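Local coordinates for protein lectin CEL-I, N-acetyl-D-galactosamine-specific C-type (Cucumaria echinata, PDB 4WQQ) that binds sugars through calcium as a C-type lectin, natively specific for galactose and N-acetylgalactosamine and here engineered to recognise mannose, at residues Tyr112-His117 against Ala122-Ser127. The protein carries 3 engineered substitutions. Numbering follows the deposited sequence.
Sequences YGQFRH and AWNDNS. With CA (calcium ion), chain F; MAN (alpha-D-mannopyranose), chain H.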
ATOM      1  N   TYR A 112     -11.943  -2.012  26.544  1.00 12.20           N
ATOM      2  CA  TYR A 112     -10.905  -2.164  25.506  1.00 12.34           C
ATOM      3  C   TYR A 112     -10.622  -3.626  25.252  1.00 12.02           C
ATOM      4  O   TYR A 112     -10.254  -4.371  26.170  1.00 11.15           O
ATOM      5  CB  TYR A 112      -9.619  -1.334  25.847  1.00 12.89           C
ATOM      6  CG  TYR A 112     -10.005   0.067  26.079  1.00 15.21           C
ATOM      7  CD1 TYR A 112     -10.357   0.886  24.994  1.00 15.25           C
ATOM      8  CD2 TYR A 112     -10.229   0.535  27.387  1.00 17.41           C
ATOM      9  CE1 TYR A 112     -10.838   2.155  25.186  1.00 18.68           C
ATOM     10  CE2 TYR A 112     -10.720   1.823  27.579  1.00 20.36           C
ATOM     11  CZ  TYR A 112     -10.995   2.625  26.489  1.00 20.04           C
ATOM     12  OH  TYR A 112     -11.503   3.917  26.717  1.00 21.98           O
ATOM     13  N   GLY A 113     -10.789  -4.045  24.007  1.00 10.36           N
ATOM     14  CA  GLY A 113     -10.653  -5.442  23.622  1.00 13.03           C
ATOM     15  C   GLY A 113      -9.229  -5.917  23.340  1.00 11.91           C
ATOM     16  O   GLY A 113      -8.386  -5.134  22.925  1.00 11.69           O
ATOM     17  N   GLN A 114      -8.936  -7.185  23.647  1.00 11.40           N
ATOM     18  CA  GLN A 114      -7.622  -7.748  23.472  1.00 11.55           C
ATOM     19  C   GLN A 114      -7.744  -9.285  23.300  1.00 10.99           C
ATOM     20  O   GLN A 114      -8.670  -9.893  23.841  1.00 11.08           O
ATOM     21  CB  GLN A 114      -6.701  -7.415  24.690  1.00 10.97           C
ATOM     22  CG  GLN A 114      -7.239  -7.929  26.021  1.00 12.05           C
ATOM     23  CD  GLN A 114      -6.463  -7.557  27.272  1.00 11.74           C
ATOM     24  OE1 GLN A 114      -6.750  -8.148  28.286  1.00 12.95           O
ATOM     25  NE2 GLN A 114      -5.567  -6.566  27.249  1.00 13.49           N
ATOM     26  N   PHE A 115      -6.823  -9.884  22.572  1.00 10.68           N
ATOM     27  CA  PHE A 115      -6.637 -11.360  22.637  1.00 12.05           C
ATOM     28  C   PHE A 115      -5.941 -11.766  23.938  1.00 12.74           C
ATOM     29  O   PHE A 115      -4.951 -11.157  24.379  1.00 12.65           O
ATOM     30  CB  PHE A 115      -5.700 -11.844  21.511  1.00 12.23           C
ATOM     31  CG  PHE A 115      -6.257 -11.807  20.102  1.00 11.60           C
ATOM     32  CD1 PHE A 115      -7.445 -11.206  19.753  1.00 12.00           C
ATOM     33  CD2 PHE A 115      -5.521 -12.402  19.101  1.00 12.60           C
ATOM     34  CE1 PHE A 115      -7.873 -11.183  18.450  1.00 13.19           C
ATOM     35  CE2 PHE A 115      -5.976 -12.446  17.805  1.00 13.13           C
ATOM     36  CZ  PHE A 115      -7.136 -11.833  17.465  1.00 12.87           C
ATOM     37  N   ARG A 116      -6.394 -12.856  24.520  1.00 12.98           N
ATOM     38  CA  ARG A 116      -5.570 -13.682  25.404  1.00 14.47           C
ATOM     39  C   ARG A 116      -4.539 -14.500  24.613  1.00 12.96           C
ATOM     40  O   ARG A 116      -4.707 -14.722  23.427  1.00 13.38           O
ATOM     41  CB  ARG A 116      -6.500 -14.674  26.171  1.00 18.23           C
ATOM     42  CG  ARG A 116      -7.542 -13.894  26.891  1.00 21.70           C
ATOM     43  CD  ARG A 116      -8.078 -14.535  28.113  1.00 32.50           C
ATOM     44  NE  ARG A 116      -7.725 -13.660  29.225  1.00 37.24           N
ATOM     45  CZ  ARG A 116      -8.577 -13.192  30.156  1.00 41.18           C
ATOM     46  NH1 ARG A 116      -9.921 -13.506  30.180  1.00 41.29           N
ATOM     47  NH2 ARG A 116      -8.069 -12.397  31.079  1.00 31.09           N
ATOM     48  N   HIS A 117      -3.482 -14.921  25.290  1.00 12.66           N
ATOM     49  CA  HIS A 117      -2.456 -15.722  24.633  1.00 14.70           C
ATOM     50  C   HIS A 117      -2.883 -17.203  24.585  1.00 16.09           C
ATOM     51  O   HIS A 117      -2.180 -18.005  23.968  1.00 16.13           O
ATOM     52  CB  HIS A 117      -1.065 -15.613  25.280  1.00 14.96           C
ATOM     53  CG  HIS A 117      -0.913 -16.252  26.625  1.00 16.27           C
ATOM     54  ND1 HIS A 117      -1.377 -15.678  27.797  1.00 17.63           N
ATOM     55  CD2 HIS A 117      -0.323 -17.430  26.995  1.00 16.50           C
ATOM     56  CE1 HIS A 117      -1.017 -16.445  28.822  1.00 19.17           C
ATOM     57  NE2 HIS A 117      -0.393 -17.510  28.355  1.00 17.89           N
ATOM     58  N   ALA A 122      -8.815 -16.090  22.263  1.00 16.13           N
ATOM     59  CA  ALA A 122     -10.143 -15.646  22.676  1.00 14.89           C
ATOM     60  C   ALA A 122     -10.027 -14.282  23.437  1.00 14.35           C
ATOM     61  O   ALA A 122      -9.081 -14.022  24.161  1.00 14.00           O
ATOM     62  CB  ALA A 122     -10.810 -16.675  23.587  1.00 18.18           C
ATOM     63  N   TRP A 123     -11.036 -13.443  23.196  1.00 13.37           N
ATOM     64  CA  TRP A 123     -11.035 -12.051  23.538  1.00 12.55           C
ATOM     65  C   TRP A 123     -11.445 -11.796  24.993  1.00 12.66           C
ATOM     66  O   TRP A 123     -12.289 -12.490  25.566  1.00 12.15           O
ATOM     67  CB  TRP A 123     -11.995 -11.288  22.647  1.00 12.23           C
ATOM     68  CG  TRP A 123     -11.842 -11.464  21.161  1.00 12.58           C
ATOM     69  CD1 TRP A 123     -10.879 -12.149  20.507  1.00 13.23           C
ATOM     70  CD2 TRP A 123     -12.718 -10.962  20.180  1.00 12.77           C
ATOM     71  NE1 TRP A 123     -11.063 -12.049  19.166  1.00 13.14           N
ATOM     72  CE2 TRP A 123     -12.198 -11.331  18.934  1.00 12.44           C
ATOM     73  CE3 TRP A 123     -13.871 -10.210  20.228  1.00 12.80           C
ATOM     74  CZ2 TRP A 123     -12.803 -10.967  17.765  1.00 12.89           C
ATOM     75  CZ3 TRP A 123     -14.484  -9.839  19.068  1.00 13.41           C
ATOM     76  CH2 TRP A 123     -13.937 -10.203  17.848  1.00 12.76           C
ATOM     77  N   ASN A 124     -10.808 -10.757  25.573  1.00 11.71           N
ATOM     78  CA  ASN A 124     -11.153 -10.189  26.844  1.00 11.32           C
ATOM     79  C   ASN A 124     -11.286  -8.653  26.684  1.00 11.92           C
ATOM     80  O   ASN A 124     -10.610  -8.047  25.837  1.00 11.78           O
ATOM     81  CB  ASN A 124     -10.042 -10.475  27.803  1.00 11.25           C
ATOM     82  CG  ASN A 124     -10.276  -9.867  29.150  1.00 10.69           C
ATOM     83  OD1 ASN A 124     -11.363  -9.925  29.715  1.00 10.94           O
ATOM     84  ND2 ASN A 124      -9.236  -9.220  29.667  1.00 11.14           N
ATOM     85  N   ASP A 125     -12.170  -8.054  27.476  1.00 11.48           N
ATOM     86  CA  ASP A 125     -12.190  -6.631  27.699  1.00 12.41           C
ATOM     87  C   ASP A 125     -11.302  -6.269  28.889  1.00 12.23           C
ATOM     88  O   ASP A 125     -11.286  -6.957  29.936  1.00 10.79           O
ATOM     89  CB  ASP A 125     -13.615  -6.072  27.819  1.00 11.66           C
ATOM     90  CG  ASP A 125     -14.410  -6.678  29.006  1.00 12.90           C
ATOM     91  OD1 ASP A 125     -14.077  -7.770  29.544  1.00 12.36           O
ATOM     92  OD2 ASP A 125     -15.416  -6.073  29.345  1.00 14.21           O
ATOM     93  N   ASN A 126     -10.596  -5.152  28.742  1.00 11.88           N
ATOM     94  CA  ASN A 126      -9.722  -4.727  29.808  1.00 11.32           C
ATOM     95  C   ASN A 126      -9.795  -3.184  29.931  1.00 12.04           C
ATOM     96  O   ASN A 126     -10.490  -2.494  29.160  1.00 11.72           O
ATOM     97  CB  ASN A 126      -8.307  -5.282  29.570  1.00 11.59           C
ATOM     98  CG  ASN A 126      -7.566  -5.635  30.874  1.00 11.49           C
ATOM     99  OD1 ASN A 126      -7.698  -4.942  31.898  1.00 12.13           O
ATOM    100  ND2 ASN A 126      -6.746  -6.705  30.846  1.00 12.27           N
ATOM    101  N   SER A 127      -9.066  -2.662  30.889  1.00 13.61           N
ATOM    102  CA  SER A 127      -9.224  -1.274  31.255  1.00 12.97           C
ATOM    103  C   SER A 127      -8.298  -0.321  30.511  1.00 14.40           C
ATOM    104  O   SER A 127      -7.383  -0.727  29.850  1.00 12.43           O
ATOM    105  CB  SER A 127      -8.939  -1.150  32.739  1.00 13.93           C
ATOM    106  OG  SER A 127      -7.524  -1.229  32.921  1.00 15.26           O
TER
HETATM  107 CA    CA F 202     -12.679  -8.575  31.176  1.00 13.06          CA
HETATM  108  C1  MAN H 204      -9.343 -11.361  35.039  1.00 21.02           C
HETATM  109  C2  MAN H 204     -10.690 -11.432  34.381  1.00 19.64           C
HETATM  110  C3  MAN H 204     -10.791 -10.548  33.147  1.00 15.26           C
HETATM  111  C4  MAN H 204     -10.220  -9.179  33.477  1.00 16.26           C
HETATM  112  C5  MAN H 204      -8.732  -9.380  33.848  1.00 19.08           C
HETATM  113  C6  MAN H 204      -7.923  -8.136  34.125  1.00 27.25           C
HETATM  114  O1  MAN H 204      -8.533 -12.121  34.185  1.00 28.28           O
HETATM  115  O2  MAN H 204     -11.556 -10.923  35.361  1.00 21.75           O
HETATM  116  O3  MAN H 204     -12.175 -10.431  32.831  1.00 15.44           O
HETATM  117  O4  MAN H 204     -10.398  -8.384  32.320  1.00 13.34           O
HETATM  118  O5  MAN H 204      -8.784 -10.046  35.167  1.00 23.40           O
HETATM  119  O6  MAN H 204      -8.784  -7.514  35.058  1.00 36.53           O
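Q114 OE1 takes two amide N-H groups from the opposite strand of an antiparallel hairpin, N124 ND2 at 3.0 Å and N126 ND2 at 2.9 Å, both from the same face of its carboxamide. The N126 bond is nearly straight (171°). With CG wedged between its backbone N and carbonyl carbon (chi1 59°) and the chain extended beyond, Q114 lies alongside N124. Its bond, that from N124 ND2 to mannose O4 (3.0 Å) and calcium on N124 OD1 (2.4 Å) together fix the rotation of the N124 amide. D125 adds OD1 and its backbone O to the metal, its OD2 accepting from N105 N; mannose contributes O3 and O4, the vicinal-hydroxyl recognition characteristic of C-type lectins, and E110 and the engineered E102 and N104 supply the remaining ligands. Behind these amides, paired backbone bonds join Q114 to N124 and Y112 to N126. The partly exposed R116 edge is looser: the N124 amide stacks on one guanidinium face, offset toward the rim, planes 10° apart, and NH2 bonds weakly to mannose O1. Away from the sugar, the F115 and W123 rings run nearly parallel but slid apart, F115 packing against helix 52-65, W123 NE1 hydrogen-bonded to Q55 OE1 of that helix, and strand 112-116 pairing with strand 71-77.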